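Local coordinates for protein phosphatase Slingshot homolog 2 (PDB 2NT2) that dephosphorylates phosphotyrosine, phosphoserine and phosphothreonine in proteins, activating the actin-depolymerising factor cofilin and so regulating actin filament dynamics, at residues Y66-Y71 with A103-G108; Y71-K76 with S82-H87; T98-A103 with D116-R121. The protein carries 1 engineered substitution. All coordinates share one frame; numbering follows the deposited sequence.

The three contacts lie in the dual-specificity phosphatase catalytic domain. Contacts 1 and 2 follow each other on helix 67-79 and share Tyr71; their centres are about 10 Å apart. Contact 1 joins this helix to helix 94-107, and contact 2 joins it to strand 83-87. Contact 3 joins helix 94-107 to helix 111-121; its centre is about 11 Å from that of contact 1. Tyr102 and Val99 link contact 3 to the others: Tyr71 CD1 is 3.4 Å from Tyr102 CD1, and Val86 CB is 3.7 Å from Val99 CG2. Ser88, engineered in place of the phosphocysteine nucleophile, lies about 7 Å from Val86 and about 9 Å from Val99 between side chains.

Contact 1 of 3, residues Y66-Y71 with A103-G108; sequences YWNDTY and AMKEYG
Lys105 lies over one face of the Tyr71 ring, and this pair carries most of the contact. Two kinds of ring interaction are combined. The first is CH-pi: Lys105 CE stands 3.7 Å from the centroid of the Tyr71 ring, close to the ring normal. CG and CD of the lysine cover the CD1 side of the ring. The second is cation-pi: Lys105 NZ is 4.4 Å from the centroid of the Tyr71 ring, again over the face. The lysine chain is roughly extended until its last torsion. There it bends (chi4 53°), which keeps the ammonium above the ring. The two side chains cross at about a right angle.

The polar part lies on the other side of the ring plane. Tyr71 OH and Glu106 OE1 are 3.3 Å apart. The ring and carboxylate planes are nearly parallel, 17° apart, with OE1 off the ring plane. Glu106 also has a long, weak ion pair with Lys78. The ring of Tyr102 meets that of Tyr71. Asn68 ND2 comes within 4.1 Å of Lys105 CE.

One backbone and one side-chain bond converge on Trp67 O in the first turn of helix 67-79. Tyr71 N donates at 2.7 Å and Thr70 OG1 at 2.6 Å, both from the same face of the carbonyl plane. The axes of the two helical segments pass 10.9 Å apart at a crossing angle of -56°, and the long side chains of Tyr71 and Lys105 bridge the gap.

With an alanine in place of Tyr71, Lys105 would probably lose the face that supports its chain and ammonium, and would be freer to turn.

The ring thus serves both the apolar and the charged part of the lysine at the protein surface. Its electron-rich phenol face would probably stabilise the ammonium without a carboxylate partner across this contact.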
# COMPACT_ATOMS: atom_id res chain seq x y z
N TYR A 66 2.53 -5.60 10.20
CA TYR A 66 3.09 -5.92 8.89
C TYR A 66 3.74 -4.74 8.19
O TYR A 66 4.20 -4.92 7.05
CB TYR A 66 2.00 -6.45 7.96
CG TYR A 66 1.25 -7.69 8.36
CD1 TYR A 66 0.10 -7.61 9.15
CD2 TYR A 66 1.68 -8.95 7.96
CE1 TYR A 66 -0.59 -8.75 9.52
CE2 TYR A 66 0.99 -10.09 8.33
CZ TYR A 66 -0.14 -9.99 9.11
OH TYR A 66 -0.82 -11.13 9.47
N TRP A 67 3.79 -3.53 8.77
CA TRP A 67 4.21 -2.40 7.96
C TRP A 67 5.73 -2.40 7.69
O TRP A 67 6.16 -1.75 6.73
CB TRP A 67 3.83 -1.03 8.41
CG TRP A 67 2.56 -0.56 8.96
CD1 TRP A 67 2.52 0.05 10.19
CD2 TRP A 67 1.20 -0.56 8.51
NE1 TRP A 67 1.24 0.42 10.52
CE2 TRP A 67 0.41 0.05 9.50
CE3 TRP A 67 0.60 -1.04 7.34
CZ2 TRP A 67 -0.97 0.21 9.37
CZ3 TRP A 67 -0.77 -0.87 7.22
CH2 TRP A 67 -1.53 -0.26 8.22
N ASN A 68 6.55 -3.09 8.48
CA ASN A 68 7.98 -3.08 8.17
C ASN A 68 8.29 -4.06 7.05
O ASN A 68 9.20 -3.86 6.26
CB ASN A 68 8.81 -3.38 9.41
CG ASN A 68 10.27 -3.66 9.10
OD1 ASN A 68 10.66 -4.82 8.97
ND2 ASN A 68 11.08 -2.62 9.01
N ASP A 69 7.48 -5.11 6.98
CA ASP A 69 7.48 -6.06 5.88
C ASP A 69 7.10 -5.34 4.58
O ASP A 69 7.72 -5.49 3.54
CB ASP A 69 6.47 -7.18 6.11
CG ASP A 69 6.89 -8.20 7.14
OD1 ASP A 69 7.94 -8.01 7.79
OD2 ASP A 69 6.16 -9.20 7.30
N THR A 70 6.03 -4.55 4.70
CA THR A 70 5.56 -3.75 3.57
C THR A 70 6.62 -2.71 3.21
O THR A 70 6.96 -2.52 2.04
CB THR A 70 4.21 -3.09 3.87
OG1 THR A 70 4.30 -2.24 5.02
CG2 THR A 70 3.18 -4.15 4.26
N TYR A 71 7.18 -2.09 4.25
CA TYR A 71 8.28 -1.16 4.05
C TYR A 71 9.41 -1.81 3.25
O TYR A 71 9.89 -1.22 2.28
CB TYR A 71 8.84 -0.66 5.39
CG TYR A 71 9.97 0.33 5.19
CD1 TYR A 71 9.69 1.66 4.88
CD2 TYR A 71 11.30 -0.04 5.29
CE1 TYR A 71 10.70 2.58 4.69
CE2 TYR A 71 12.32 0.87 5.10
CZ TYR A 71 12.01 2.18 4.80
OH TYR A 71 13.02 3.10 4.61
N ALA A 103 4.83 6.17 3.93
CA ALA A 103 5.19 7.58 3.79
C ALA A 103 5.63 8.19 5.11
O ALA A 103 6.60 8.94 5.18
CB ALA A 103 4.03 8.36 3.19
N MET A 104 4.93 7.85 6.19
CA MET A 104 5.34 8.29 7.53
C MET A 104 6.76 7.82 7.83
O MET A 104 7.64 8.59 8.19
CB MET A 104 4.40 7.72 8.59
CG MET A 104 3.04 8.37 8.70
SD MET A 104 1.86 7.41 9.66
CE MET A 104 2.57 7.51 11.30
N LYS A 105 6.96 6.52 7.65
CA LYS A 105 8.27 5.92 7.88
C LYS A 105 9.33 6.48 6.94
O LYS A 105 10.39 6.94 7.38
CB LYS A 105 8.19 4.40 7.71
CG LYS A 105 9.46 3.70 8.17
CD LYS A 105 9.18 2.30 8.70
CE LYS A 105 10.44 1.45 8.64
NZ LYS A 105 11.59 2.13 9.30
N GLU A 106 9.05 6.43 5.65
CA GLU A 106 10.01 6.75 4.60
C GLU A 106 10.41 8.21 4.60
O GLU A 106 11.61 8.53 4.61
CB GLU A 106 9.45 6.34 3.24
CG GLU A 106 10.33 6.63 2.04
CD GLU A 106 11.69 5.97 2.10
OE1 GLU A 106 11.80 4.73 2.03
OE2 GLU A 106 12.69 6.71 2.22
N TYR A 107 9.44 9.13 4.58
CA TYR A 107 9.82 10.54 4.49
C TYR A 107 9.71 11.25 5.83
O TYR A 107 9.96 12.45 5.92
CB TYR A 107 8.99 11.25 3.40
CG TYR A 107 9.04 10.50 2.08
CD1 TYR A 107 7.88 10.02 1.50
CD2 TYR A 107 10.25 10.27 1.42
CE1 TYR A 107 7.93 9.33 0.29
CE2 TYR A 107 10.30 9.58 0.23
CZ TYR A 107 9.13 9.12 -0.34
OH TYR A 107 9.17 8.44 -1.53
N GLY A 108 9.34 10.49 6.86
CA GLY A 108 9.23 10.98 8.22
C GLY A 108 8.10 11.98 8.38
O GLY A 108 8.19 12.95 9.13

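Contact 2 of 3, residues Y71-K76 with S82-H87; sequences YKFISK and SKCLVH
Phe73 and Ile74, neighbours on helix 67-79, both reach the sulfur of Cys84 on strand 83-87. The phenyl ring meets the sulfur obliquely. Cys84 SG is 4.1 Å from Phe73 CE2 and about as far from CD2. It lies 5.2 Å from the ring centroid, 70° off the ring normal. This is an oblique cysteine sulfur-aromatic contact, near the CD2-CE2 bond.

First torsions help to set both groups. CG of Phe73 is anti to the backbone N (chi1 -169°). CB of Cys84 points toward the helix, and with SG anti to the backbone N the sulfur reaches the CD2-CE2 side of the ring.

Ile74 is turned differently. Its longer branch is used at two points. Ile74 CG1 approaches Cys84 SG at 4.3 Å. Further out, Ile74 CD1 reaches Val86 CG2, also at 4.3 Å. Cys84 and Val86 are two residues apart, so they serve the same face of the strand. Between the two segments the nearest CA atoms are those of Ile74 and Cys84, 6.4 Å apart. No hydrogen bond crosses between the two segments. All four touching residues are buried, and their contact is apolar at ordinary packing distances.

Strand 83-87 leads into the phosphate-binding loop of the phosphatase, with engineered Ser88 at the nucleophile position. The helix packs on the sheet as part of the crossover that leads from strand 49-52 to strand 83-87. The segment axes pass 8.4 Å apart and run roughly antiparallel, at 143°. The ring of Phe73 also meets His51 of strand 49-52. Ile74 touches Val11 of strand 11-14 and Tyr102 of helix 94-107. Val86 packs on Val11 and on Val99 of helix 94-107.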
# COMPACT_ATOMS: atom_id res chain seq x y z
N TYR A 71 7.18 -2.09 4.25
CA TYR A 71 8.28 -1.16 4.05
C TYR A 71 9.41 -1.81 3.25
O TYR A 71 9.89 -1.22 2.28
CB TYR A 71 8.84 -0.66 5.39
CG TYR A 71 9.97 0.33 5.19
CD1 TYR A 71 9.69 1.66 4.88
CD2 TYR A 71 11.30 -0.04 5.29
CE1 TYR A 71 10.70 2.58 4.69
CE2 TYR A 71 12.32 0.87 5.10
CZ TYR A 71 12.01 2.18 4.80
OH TYR A 71 13.02 3.10 4.61
N LYS A 72 9.81 -2.99 3.68
CA LYS A 72 10.90 -3.76 3.09
C LYS A 72 10.71 -3.97 1.59
O LYS A 72 11.61 -3.75 0.78
CB LYS A 72 11.02 -5.12 3.79
CG LYS A 72 12.43 -5.66 3.91
CD LYS A 72 12.62 -6.92 3.08
CE LYS A 72 13.89 -6.87 2.24
NZ LYS A 72 13.81 -5.83 1.17
N PHE A 73 9.51 -4.42 1.23
CA PHE A 73 9.19 -4.73 -0.15
C PHE A 73 9.20 -3.47 -1.02
O PHE A 73 9.83 -3.46 -2.08
CB PHE A 73 7.83 -5.42 -0.23
CG PHE A 73 7.55 -6.01 -1.61
CD1 PHE A 73 8.26 -7.11 -2.06
CD2 PHE A 73 6.57 -5.46 -2.42
CE1 PHE A 73 8.01 -7.65 -3.30
CE2 PHE A 73 6.32 -6.00 -3.67
CZ PHE A 73 7.04 -7.10 -4.11
N ILE A 74 8.48 -2.45 -0.58
CA ILE A 74 8.34 -1.22 -1.35
C ILE A 74 9.69 -0.54 -1.52
O ILE A 74 9.98 0.02 -2.57
CB ILE A 74 7.38 -0.22 -0.67
CG1 ILE A 74 5.95 -0.71 -0.47
CG2 ILE A 74 7.39 1.11 -1.41
CD1 ILE A 74 5.10 0.22 0.37
N SER A 75 10.49 -0.59 -0.46
CA SER A 75 11.86 -0.10 -0.48
C SER A 75 12.67 -0.90 -1.50
O SER A 75 13.53 -0.37 -2.21
CB SER A 75 12.48 -0.20 0.91
OG SER A 75 13.78 -0.76 0.89
N LYS A 76 12.37 -2.19 -1.58
CA LYS A 76 12.97 -3.07 -2.57
C LYS A 76 12.67 -2.60 -3.99
O LYS A 76 13.56 -2.56 -4.84
CB LYS A 76 12.47 -4.50 -2.36
CG LYS A 76 12.93 -5.50 -3.40
CD LYS A 76 12.44 -6.90 -3.06
CE LYS A 76 13.33 -7.97 -3.66
NZ LYS A 76 12.92 -9.33 -3.22
N SER A 82 12.49 0.47 -9.81
CA SER A 82 11.19 0.10 -10.37
C SER A 82 10.06 0.70 -9.54
O SER A 82 10.31 1.47 -8.62
CB SER A 82 11.04 -1.41 -10.48
OG SER A 82 9.98 -1.75 -11.37
N LYS A 83 8.83 0.35 -9.90
CA LYS A 83 7.61 0.86 -9.30
C LYS A 83 6.78 -0.28 -8.70
O LYS A 83 6.87 -1.42 -9.15
CB LYS A 83 6.77 1.64 -10.30
CG LYS A 83 7.54 2.66 -11.13
CD LYS A 83 6.62 3.71 -11.72
CE LYS A 83 7.43 4.89 -12.24
NZ LYS A 83 8.18 4.54 -13.48
N CYS A 84 6.00 0.07 -7.69
CA CYS A 84 5.23 -0.89 -6.91
C CYS A 84 3.76 -0.51 -6.87
O CYS A 84 3.42 0.66 -6.64
CB CYS A 84 5.81 -0.99 -5.50
SG CYS A 84 5.01 -2.16 -4.39
N LEU A 85 2.89 -1.48 -7.11
CA LEU A 85 1.46 -1.28 -6.92
C LEU A 85 1.03 -1.78 -5.54
O LEU A 85 1.07 -2.98 -5.24
CB LEU A 85 0.65 -1.98 -8.01
CG LEU A 85 -0.86 -2.13 -7.75
CD1 LEU A 85 -1.53 -0.77 -7.76
CD2 LEU A 85 -1.50 -3.06 -8.76
N VAL A 86 0.59 -0.86 -4.69
CA VAL A 86 -0.03 -1.33 -3.45
C VAL A 86 -1.55 -1.40 -3.66
O VAL A 86 -2.18 -0.39 -3.94
CB VAL A 86 0.26 -0.44 -2.23
CG1 VAL A 86 -0.05 -1.24 -0.96
CG2 VAL A 86 1.71 0.03 -2.23
N HIS A 87 -2.10 -2.61 -3.55
CA HIS A 87 -3.52 -2.79 -3.81
C HIS A 87 -4.18 -3.70 -2.77
O HIS A 87 -3.53 -4.50 -2.10
CB HIS A 87 -3.77 -3.30 -5.22
CG HIS A 87 -3.53 -4.76 -5.46
ND1 HIS A 87 -4.54 -5.69 -5.39
CD2 HIS A 87 -2.41 -5.45 -5.78
CE1 HIS A 87 -4.05 -6.90 -5.65
NE2 HIS A 87 -2.76 -6.78 -5.89

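Contact 3 of 3, residues T98-A103 with D116-R121; sequences TVIAYA and DYVKER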
# COMPACT_ATOMS: atom_id res chain seq x y z
N THR A 98 -1.64 1.09 4.45
CA THR A 98 -0.26 0.65 4.25
C THR A 98 0.57 1.74 3.59
O THR A 98 1.68 2.05 4.02
CB THR A 98 -0.20 -0.61 3.37
OG1 THR A 98 -0.88 -1.68 4.04
CG2 THR A 98 1.24 -1.05 3.17
N VAL A 99 0.01 2.35 2.55
CA VAL A 99 0.71 3.42 1.84
C VAL A 99 0.95 4.61 2.76
O VAL A 99 2.01 5.23 2.75
CB VAL A 99 -0.07 3.89 0.60
CG1 VAL A 99 0.50 5.20 0.10
CG2 VAL A 99 -0.02 2.84 -0.50
N ILE A 100 -0.04 4.94 3.60
CA ILE A 100 0.14 6.08 4.50
C ILE A 100 1.28 5.83 5.48
O ILE A 100 2.10 6.71 5.73
CB ILE A 100 -1.15 6.42 5.27
CG1 ILE A 100 -2.26 7.02 4.43
CG2 ILE A 100 -0.82 7.33 6.45
CD1 ILE A 100 -3.66 6.54 4.75
N ALA A 101 1.33 4.62 6.03
CA ALA A 101 2.37 4.20 6.96
C ALA A 101 3.75 4.25 6.32
O ALA A 101 4.71 4.69 6.94
CB ALA A 101 2.10 2.79 7.46
N TYR A 102 3.86 3.79 5.07
CA TYR A 102 5.17 3.81 4.42
C TYR A 102 5.69 5.25 4.31
O TYR A 102 6.87 5.50 4.59
CB TYR A 102 5.09 3.17 3.04
CG TYR A 102 6.36 3.35 2.22
CD1 TYR A 102 7.49 2.58 2.49
CD2 TYR A 102 6.43 4.28 1.20
CE1 TYR A 102 8.65 2.74 1.75
CE2 TYR A 102 7.58 4.44 0.46
CZ TYR A 102 8.69 3.67 0.74
OH TYR A 102 9.84 3.83 -0.01
N ALA A 103 4.83 6.17 3.93
CA ALA A 103 5.19 7.58 3.79
C ALA A 103 5.63 8.19 5.11
O ALA A 103 6.60 8.94 5.18
CB ALA A 103 4.03 8.36 3.19
N ASP A 116 -3.32 13.15 4.61
CA ASP A 116 -3.68 14.27 3.78
C ASP A 116 -3.04 14.19 2.39
O ASP A 116 -3.67 14.51 1.39
CB ASP A 116 -3.25 15.59 4.43
CG ASP A 116 -4.20 16.02 5.53
OD1 ASP A 116 -5.17 15.30 5.81
OD2 ASP A 116 -3.96 17.11 6.11
N TYR A 117 -1.77 13.81 2.37
CA TYR A 117 -1.06 13.67 1.10
C TYR A 117 -1.74 12.60 0.25
O TYR A 117 -2.04 12.81 -0.93
CB TYR A 117 0.40 13.31 1.35
CG TYR A 117 1.22 13.15 0.09
CD1 TYR A 117 1.76 14.25 -0.56
CD2 TYR A 117 1.45 11.89 -0.45
CE1 TYR A 117 2.51 14.09 -1.71
CE2 TYR A 117 2.19 11.72 -1.61
CZ TYR A 117 2.72 12.84 -2.23
OH TYR A 117 3.47 12.70 -3.38
N VAL A 118 -1.99 11.46 0.87
CA VAL A 118 -2.59 10.32 0.19
C VAL A 118 -4.06 10.58 -0.12
O VAL A 118 -4.54 10.19 -1.19
CB VAL A 118 -2.47 9.03 1.02
CG1 VAL A 118 -3.19 7.89 0.31
CG2 VAL A 118 -1.00 8.68 1.26
N LYS A 119 -4.78 11.24 0.79
CA LYS A 119 -6.21 11.46 0.58
C LYS A 119 -6.45 12.38 -0.62
O LYS A 119 -7.40 12.19 -1.37
CB LYS A 119 -6.86 12.05 1.83
CG LYS A 119 -8.29 12.51 1.63
CD LYS A 119 -9.25 11.33 1.58
CE LYS A 119 -10.68 11.77 1.86
NZ LYS A 119 -11.68 10.71 1.55
N GLU A 120 -5.58 13.36 -0.78
CA GLU A 120 -5.66 14.34 -1.86
C GLU A 120 -5.62 13.68 -3.23
O GLU A 120 -6.41 14.03 -4.12
CB GLU A 120 -4.53 15.36 -1.75
CG GLU A 120 -5.03 16.80 -1.72
CD GLU A 120 -4.01 17.77 -2.27
OE1 GLU A 120 -3.95 17.93 -3.51
OE2 GLU A 120 -3.29 18.40 -1.46
N ARG A 121 -4.71 12.74 -3.44
CA ARG A 121 -4.61 12.05 -4.72
C ARG A 121 -5.61 10.92 -4.87
O ARG A 121 -6.21 10.72 -5.93
CB ARG A 121 -3.18 11.52 -4.89
CG ARG A 121 -2.18 12.64 -5.04
CD ARG A 121 -0.90 12.44 -4.23
NE ARG A 121 -0.39 13.73 -3.77
CZ ARG A 121 0.54 14.44 -4.40
NH1 ARG A 121 1.07 13.98 -5.52
NH2 ARG A 121 0.93 15.61 -3.91
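Val118 of helix 111-121 packs against Val99 and Ile100 of helix 94-107, within the helical layer of the cysteine-dependent phosphatase fold. The tight part is small and wholly apolar. Val118 CG2, beside its backbone N and anti to the carbonyl carbon, is the methyl that meets both side chains. It lies 4.0 Å from Val99 CG1 and is also close to the longer branch of Ile100. The side chains cross at a slant. Between segments 98-103 and 116-121, the nearest CA atoms are those of Ile100 and Val118, 6.6 Å apart. All three residues are buried. Ile7 of strand 5-8 touches Val99 and Val118, so the sheet closes this part from another side.

The contact loosens toward Tyr117 and Arg121. Tyr117 turns its CB toward segment 98-103 but does not touch it; Ala103 makes its contact with Ala114, earlier on helix 111-121. Arg121 is exposed and turns back on its own helix. Its NE lies 3.5 Å above the plane of the Tyr117 ring, offset toward the rim. The same NE makes a weak, bent hydrogen bond to Tyr117 O, at 3.4 Å and 128°. Tyr117 OH is hydrogen-bonded to Ile7 O, which ties the helix to the edge strand. In the buried part, the shortest approach is Ile100 CG1 to Val118 CG2, 3.8 Å.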